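PDB 2WAN: pullulanase, which hydrolyses the alpha-1,6-glucosidic linkages of pullulan and probably those at the branch points of starch and related polysaccharides. Local coordinates for residues 316-321 against 328-333. Residues are numbered along the deposited sequence; the frame is centred on the assembly and turned at random.
Sequences NDLGNV and SFRVWA
Gly319 and Arg330 exchange two backbone hydrogen bonds, Gly319 N to Arg330 O (2.9 Å) and Arg330 N back to Gly319 O, and Val321 and Ser328 form a second such antiparallel pair. At a positive phi (106°), the backbone of Gly319 is such that a CB would press on the preceding carbonyl oxygen, so glycine suits the start of this strand. Between the two pairs, Asn320 and Phe329 are a non-hydrogen-bonded pair, where Asn320 CA lies 3.2 Å from Ser328 O in a CA-H...O contact.

A salt bridge joins Asp317 OD2 to Arg330 NE at 2.9 Å. The N-H meets the syn side of the carboxylate, 31° out of its plane. A bend at chi3 (-69°) places NE there after an extended start, while Tyr313 holds Asp317 OD1 and Ser360 and Thr364 hold Arg330 NH1.

The long arginine also lends its methylenes to Leu318, whose CD2 rests 3.9 Å from Arg330 CG. Phe329 fills its buried face with a ring that meets Asn320 CB obliquely at CD2 and packs edge-to-face with Tyr378. Leu318 and Trp332 reach helix 597-614 of the catalytic barrel, and the whole is a beta hairpin in the beta-sandwich of the CBM48 domain.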
loop_
_atom_site.group_PDB
_atom_site.type_symbol
_atom_site.label_atom_id
_atom_site.label_comp_id
_atom_site.label_asym_id
_atom_site.label_seq_id
_atom_site.Cartn_x
_atom_site.Cartn_y
_atom_site.Cartn_z
ATOM N N ASN A 316 -24.992 -1.460 3.124
ATOM C CA ASN A 316 -24.059 -2.591 3.178
ATOM C C ASN A 316 -24.434 -3.714 2.205
ATOM O O ASN A 316 -23.924 -4.828 2.322
ATOM C CB ASN A 316 -23.983 -3.142 4.613
ATOM C CG ASN A 316 -25.343 -3.662 5.124
ATOM O OD1 ASN A 316 -26.303 -3.809 4.360
ATOM N ND2 ASN A 316 -25.420 -3.937 6.422
ATOM N N ASP A 317 -25.296 -3.400 1.229
ATOM C CA ASP A 317 -25.881 -4.395 0.340
ATOM C C ASP A 317 -25.445 -4.301 -1.132
ATOM O O ASP A 317 -26.106 -4.873 -2.012
ATOM C CB ASP A 317 -27.420 -4.367 0.438
ATOM C CG ASP A 317 -28.015 -3.075 -0.077
ATOM O OD1 ASP A 317 -27.338 -2.027 -0.007
ATOM O OD2 ASP A 317 -29.172 -3.105 -0.545
ATOM N N LEU A 318 -24.349 -3.600 -1.428
ATOM C CA LEU A 318 -23.850 -3.664 -2.810
ATOM C C LEU A 318 -23.475 -5.112 -3.172
ATOM O O LEU A 318 -22.894 -5.848 -2.348
ATOM C CB LEU A 318 -22.688 -2.691 -3.066
ATOM C CG LEU A 318 -23.028 -1.189 -2.972
ATOM C CD1 LEU A 318 -21.756 -0.346 -3.202
ATOM C CD2 LEU A 318 -24.109 -0.798 -3.971
ATOM N N GLY A 319 -23.832 -5.510 -4.390
ATOM C CA GLY A 319 -23.636 -6.874 -4.863
ATOM C C GLY A 319 -24.940 -7.648 -4.910
ATOM O O GLY A 319 -25.998 -7.061 -5.164
ATOM N N ASN A 320 -24.869 -8.956 -4.693
ATOM C CA ASN A 320 -26.086 -9.774 -4.594
ATOM C C ASN A 320 -26.248 -10.311 -3.180
ATOM O O ASN A 320 -25.262 -10.625 -2.501
ATOM C CB ASN A 320 -26.123 -10.902 -5.641
ATOM C CG ASN A 320 -25.043 -11.959 -5.413
ATOM O OD1 ASN A 320 -23.916 -11.855 -5.944
ATOM N ND2 ASN A 320 -25.375 -12.977 -4.631
ATOM N N VAL A 321 -27.488 -10.363 -2.718
ATOM C CA VAL A 321 -27.784 -10.883 -1.384
ATOM C C VAL A 321 -28.757 -12.026 -1.595
ATOM O O VAL A 321 -29.923 -11.805 -1.945
ATOM C CB VAL A 321 -28.394 -9.815 -0.454
ATOM C CG1 VAL A 321 -28.758 -10.438 0.916
ATOM C CG2 VAL A 321 -27.421 -8.640 -0.276
ATOM N N SER A 328 -31.538 -10.219 -4.066
ATOM C CA SER A 328 -31.547 -8.781 -4.341
ATOM C C SER A 328 -30.189 -8.346 -4.876
ATOM O O SER A 328 -29.147 -8.836 -4.410
ATOM C CB SER A 328 -31.864 -7.989 -3.077
ATOM O OG SER A 328 -33.172 -8.307 -2.617
ATOM N N PHE A 329 -30.222 -7.419 -5.831
ATOM C CA PHE A 329 -29.026 -6.932 -6.517
ATOM C C PHE A 329 -28.973 -5.430 -6.329
ATOM O O PHE A 329 -30.014 -4.758 -6.306
ATOM C CB PHE A 329 -29.071 -7.262 -8.008
ATOM C CG PHE A 329 -29.204 -8.737 -8.304
ATOM C CD1 PHE A 329 -30.449 -9.374 -8.246
ATOM C CD2 PHE A 329 -28.077 -9.491 -8.652
ATOM C CE1 PHE A 329 -30.566 -10.740 -8.529
ATOM C CE2 PHE A 329 -28.183 -10.855 -8.947
ATOM C CZ PHE A 329 -29.438 -11.482 -8.882
ATOM N N ARG A 330 -27.761 -4.903 -6.167
ATOM C CA ARG A 330 -27.569 -3.456 -6.089
ATOM C C ARG A 330 -26.198 -3.086 -6.611
ATOM O O ARG A 330 -25.199 -3.738 -6.267
ATOM C CB ARG A 330 -27.754 -2.910 -4.667
ATOM C CG ARG A 330 -27.873 -1.362 -4.655
ATOM C CD ARG A 330 -28.004 -0.778 -3.259
ATOM N NE ARG A 330 -29.285 -1.092 -2.613
ATOM C CZ ARG A 330 -30.364 -0.310 -2.650
ATOM N NH1 ARG A 330 -30.344 0.837 -3.316
ATOM N NH2 ARG A 330 -31.469 -0.678 -2.017
ATOM N N VAL A 331 -26.168 -2.066 -7.472
ATOM C CA VAL A 331 -24.924 -1.593 -8.099
ATOM C C VAL A 331 -24.908 -0.065 -8.118
ATOM O O VAL A 331 -25.953 0.572 -8.329
ATOM C CB VAL A 331 -24.744 -2.173 -9.546
ATOM C CG1 VAL A 331 -25.870 -1.691 -10.496
ATOM C CG2 VAL A 331 -23.358 -1.837 -10.118
ATOM N N TRP A 332 -23.730 0.523 -7.883
ATOM C CA TRP A 332 -23.562 1.974 -7.927
ATOM C C TRP A 332 -23.171 2.416 -9.333
ATOM O O TRP A 332 -22.103 2.057 -9.829
ATOM C CB TRP A 332 -22.497 2.412 -6.906
ATOM C CG TRP A 332 -22.401 3.915 -6.716
ATOM C CD1 TRP A 332 -23.350 4.745 -6.178
ATOM C CD2 TRP A 332 -21.284 4.742 -7.055
ATOM N NE1 TRP A 332 -22.886 6.052 -6.170
ATOM C CE2 TRP A 332 -21.620 6.072 -6.698
ATOM C CE3 TRP A 332 -20.020 4.485 -7.613
ATOM C CZ2 TRP A 332 -20.735 7.147 -6.893
ATOM C CZ3 TRP A 332 -19.148 5.551 -7.813
ATOM C CH2 TRP A 332 -19.512 6.866 -7.453
ATOM N N ALA A 333 -24.050 3.169 -9.992
ATOM C CA ALA A 333 -23.789 3.620 -11.363
ATOM C C ALA A 333 -24.444 4.990 -11.577
ATOM O O ALA A 333 -25.438 5.108 -12.311
ATOM C CB ALA A 333 -24.302 2.608 -12.377
#